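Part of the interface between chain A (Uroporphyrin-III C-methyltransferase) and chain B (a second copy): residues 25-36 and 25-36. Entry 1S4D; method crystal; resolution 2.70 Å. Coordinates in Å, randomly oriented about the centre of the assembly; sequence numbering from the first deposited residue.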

# COMPACT_ATOMS: atom_id res chain seq x y z
N GLY A 25 8.90 -8.32 4.36
CA GLY A 25 10.05 -9.19 4.57
C GLY A 25 11.33 -8.83 3.84
O GLY A 25 12.34 -8.52 4.46
N ASP A 26 11.28 -8.89 2.51
CA ASP A 26 12.41 -8.52 1.66
C ASP A 26 12.93 -7.17 2.14
O ASP A 26 12.20 -6.18 2.13
N PRO A 27 14.18 -7.10 2.58
CA PRO A 27 14.72 -5.82 3.04
C PRO A 27 14.89 -5.04 1.76
O PRO A 27 14.93 -5.66 0.69
N GLY A 28 14.95 -3.74 1.75
CA GLY A 28 15.03 -3.24 0.38
C GLY A 28 13.66 -3.06 -0.24
O GLY A 28 13.52 -2.34 -1.23
N LEU A 29 12.65 -3.72 0.35
CA LEU A 29 11.31 -3.14 0.38
C LEU A 29 11.23 -2.15 1.54
O LEU A 29 10.19 -1.54 1.75
N LEU A 30 12.32 -1.94 2.28
CA LEU A 30 12.35 -0.82 3.23
C LEU A 30 12.36 0.49 2.48
O LEU A 30 12.93 0.60 1.40
N THR A 31 11.71 1.50 3.05
CA THR A 31 11.79 2.84 2.48
C THR A 31 13.10 3.47 2.92
O THR A 31 13.71 3.05 3.91
N LEU A 32 13.54 4.48 2.17
CA LEU A 32 14.77 5.17 2.48
C LEU A 32 14.62 5.81 3.84
O LEU A 32 15.56 5.83 4.64
N HIS A 33 13.41 6.29 4.14
CA HIS A 33 13.13 6.80 5.49
C HIS A 33 13.39 5.73 6.56
O HIS A 33 13.97 6.03 7.59
N ALA A 34 12.97 4.49 6.30
CA ALA A 34 13.19 3.37 7.21
C ALA A 34 14.67 3.07 7.38
O ALA A 34 15.15 2.90 8.50
N ALA A 35 15.39 3.03 6.26
CA ALA A 35 16.81 2.68 6.29
C ALA A 35 17.55 3.70 7.13
O ALA A 35 18.34 3.34 8.00
N ASN A 36 17.26 4.97 6.87
CA ASN A 36 17.81 6.07 7.63
C ASN A 36 17.50 6.00 9.13
O ASN A 36 18.40 6.17 9.96
N GLY B 25 5.09 10.87 -3.38
CA GLY B 25 5.79 12.12 -3.58
C GLY B 25 7.12 12.16 -2.87
O GLY B 25 8.16 12.15 -3.49
N ASP B 26 7.07 12.23 -1.55
CA ASP B 26 8.26 12.25 -0.72
C ASP B 26 9.35 11.26 -1.19
O ASP B 26 9.16 10.05 -1.11
N PRO B 27 10.52 11.74 -1.60
CA PRO B 27 11.60 10.83 -2.03
C PRO B 27 12.04 9.86 -0.93
O PRO B 27 12.56 8.81 -1.28
N GLY B 28 11.85 10.18 0.35
CA GLY B 28 12.17 9.25 1.43
C GLY B 28 11.38 7.94 1.43
O GLY B 28 11.78 6.99 2.12
N LEU B 29 10.28 7.90 0.66
CA LEU B 29 9.33 6.78 0.63
C LEU B 29 9.65 5.83 -0.51
O LEU B 29 9.00 4.80 -0.66
N LEU B 30 10.63 6.19 -1.34
CA LEU B 30 11.21 5.23 -2.25
C LEU B 30 11.68 4.01 -1.45
O LEU B 30 12.13 4.17 -0.30
N THR B 31 11.58 2.81 -2.01
CA THR B 31 12.17 1.62 -1.39
C THR B 31 13.61 1.50 -1.81
O THR B 31 13.98 2.05 -2.84
N LEU B 32 14.42 0.75 -1.06
CA LEU B 32 15.83 0.49 -1.43
C LEU B 32 15.92 -0.01 -2.90
O LEU B 32 16.72 0.52 -3.70
N HIS B 33 15.07 -0.98 -3.23
CA HIS B 33 14.93 -1.51 -4.58
C HIS B 33 14.68 -0.44 -5.66
O HIS B 33 15.29 -0.47 -6.73
N ALA B 34 13.76 0.50 -5.38
CA ALA B 34 13.45 1.58 -6.30
C ALA B 34 14.67 2.49 -6.48
O ALA B 34 15.07 2.77 -7.62
N ALA B 35 15.26 2.92 -5.36
CA ALA B 35 16.48 3.75 -5.37
C ALA B 35 17.62 3.03 -6.11
O ALA B 35 18.34 3.62 -6.92
N ASN B 36 17.77 1.74 -5.84
CA ASN B 36 18.68 0.92 -6.62
C ASN B 36 18.36 0.89 -8.13
O ASN B 36 19.26 1.08 -8.94

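The strongest side-chain contact joins H33(B) to D26(A). H33(B) NE2 donates to D26(A) OD2 at 2.7 Å with an N-H...O angle of 155°, and the acid lies at the edge of the imidazole, near its plane, where a ring nitrogen can donate. Both CA-to-CB bonds point toward the opposing stretch; D26(A) is t (chi1 177°) and H33(B) is m (chi1 -87°). The companion site is not an exact copy. H33(A) is also m, but its imidazole is probably turned over in the model, so its individual ring atoms carry little weight. D26(B), again t, accepts at OD1 from G28(B) N at 2.9 Å within its own stretch.

Backbone bonds fix the frame that holds these side chains. H33(B) N donates to G28(A) O at 2.9 Å and 171°, and H33(A) N to G28(B) O at 2.7 Å and 155°. Nearer the centre, L32(B) N reaches L30(A) O at 2.9 Å, and L32(A) N reaches L30(B) O at the same 2.9 Å. The two threonines bridge between these bonds, with T31(A) CA 4.1 Å from T31(B) CA. Each threonine is p with its CB sideways, and each hydroxyl oxygen caps its own helix: A34(A) N donates to T31(A) OG1 at 3.2 Å, and A34(B) N to T31(B) OG1 at 3.0 Å, both as N-caps. The methyls meet backbone instead, T31(A) CG2 lying 3.5 Å from L29(B) O and T31(B) CG2 3.8 Å from L29(A) O.

The glycines leave room for close approach. G28(A) CA lies 3.2 Å from L32(B) CB, while G28(B) CA sits over one face of the H33(A) ring, 3.6 Å from its centroid and 14° off the normal, a CH-pi contact. An ideal CB on G28(B) would clash with that ring.

The apolar packing centres on the L32 pair, which has the largest covered areas of the two stretches, 90 Å² for L32(A) and 105 Å² for L32(B). L32(A) points toward chain B as m,t; L32(B) starts sideways, with chi1 m and chi2 off its wells at 31°. L32(A) CD2 meets L32(B) CD1 at 3.8 Å, and A35(A) CB lies 3.9 Å from that same L32(B) CD1. Farther out, L32(A) CD1 approaches L30(B) CB at 4.0 Å. L29(A), m,t, starts away, yet its CD2 returns to 3.8 Å from H33(B) CD2, at the ring edge. Together the stretches bury 730 Å².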

# COMPACT_ATOMS: atom_id res chain seq x y z
CB ASP A 26 11.92 -8.47 0.20
CG ASP A 26 12.99 -8.03 -0.78
OD1 ASP A 26 14.16 -7.89 -0.36
OD2 ASP A 26 12.74 -7.81 -1.99
CB PRO A 27 16.08 -6.19 3.65
CG PRO A 27 16.36 -7.62 3.28
CD PRO A 27 15.19 -8.17 2.56
CB LEU A 29 10.22 -4.21 0.46
CG LEU A 29 9.98 -5.11 -0.77
CD1 LEU A 29 8.79 -6.05 -0.59
CD2 LEU A 29 9.82 -4.33 -2.10
CB LEU A 30 13.57 -0.85 4.13
CG LEU A 30 13.70 -2.01 5.11
CD1 LEU A 30 15.17 -2.16 5.57
CD2 LEU A 30 12.75 -1.88 6.28
CB THR A 31 10.63 3.71 2.94
OG1 THR A 31 10.55 3.68 4.38
CG2 THR A 31 9.30 3.16 2.47
CB LEU A 32 15.08 6.22 1.43
CG LEU A 32 15.45 5.66 0.05
CD1 LEU A 32 15.71 6.84 -0.93
CD2 LEU A 32 16.66 4.76 0.15
CB HIS A 33 11.69 7.30 5.58
CG HIS A 33 11.51 8.73 5.18
ND1 HIS A 33 10.41 9.18 4.48
CD2 HIS A 33 12.29 9.82 5.39
CE1 HIS A 33 10.51 10.48 4.28
NE2 HIS A 33 11.64 10.90 4.82
CB ALA A 34 12.46 2.13 6.75
CB ALA A 35 17.39 2.62 4.88
CB ASN A 36 17.37 7.42 7.02
CG ASN A 36 18.36 8.53 7.32
OD1 ASN A 36 19.52 8.48 6.88
ND2 ASN A 36 17.93 9.53 8.10
CB ASP B 26 7.83 11.99 0.72
CG ASP B 26 8.96 12.07 1.71
OD1 ASP B 26 10.12 12.25 1.29
OD2 ASP B 26 8.77 11.95 2.94
CB PRO B 27 12.76 11.76 -2.38
CG PRO B 27 12.17 13.10 -2.48
CD PRO B 27 10.94 13.15 -1.61
CB LEU B 29 7.91 7.30 0.43
CG LEU B 29 6.96 7.61 1.59
CD1 LEU B 29 7.64 7.63 2.94
CD2 LEU B 29 6.24 8.91 1.36
CB LEU B 30 12.42 5.86 -2.93
CG LEU B 30 12.35 6.51 -4.31
CD1 LEU B 30 10.92 6.68 -4.82
CD2 LEU B 30 13.11 7.82 -4.32
CB THR B 31 11.47 0.34 -1.86
OG1 THR B 31 11.57 0.24 -3.30
CG2 THR B 31 9.95 0.36 -1.54
CB LEU B 32 16.47 -0.50 -0.46
CG LEU B 32 17.05 0.02 0.87
CD1 LEU B 32 16.33 1.24 1.41
CD2 LEU B 32 17.15 -1.06 1.99
CB HIS B 33 13.74 -2.46 -4.60
CG HIS B 33 14.05 -3.87 -4.21
ND1 HIS B 33 15.25 -4.49 -4.50
CD2 HIS B 33 13.29 -4.79 -3.57
CE1 HIS B 33 15.22 -5.73 -4.06
NE2 HIS B 33 14.04 -5.94 -3.49
CB ALA B 34 12.25 2.37 -5.81
CB ALA B 35 16.90 4.08 -3.95
CB ASN B 36 18.82 -0.48 -6.02
CG ASN B 36 20.09 -1.16 -6.48
OD1 ASN B 36 21.15 -0.54 -6.58
ND2 ASN B 36 19.98 -2.44 -6.81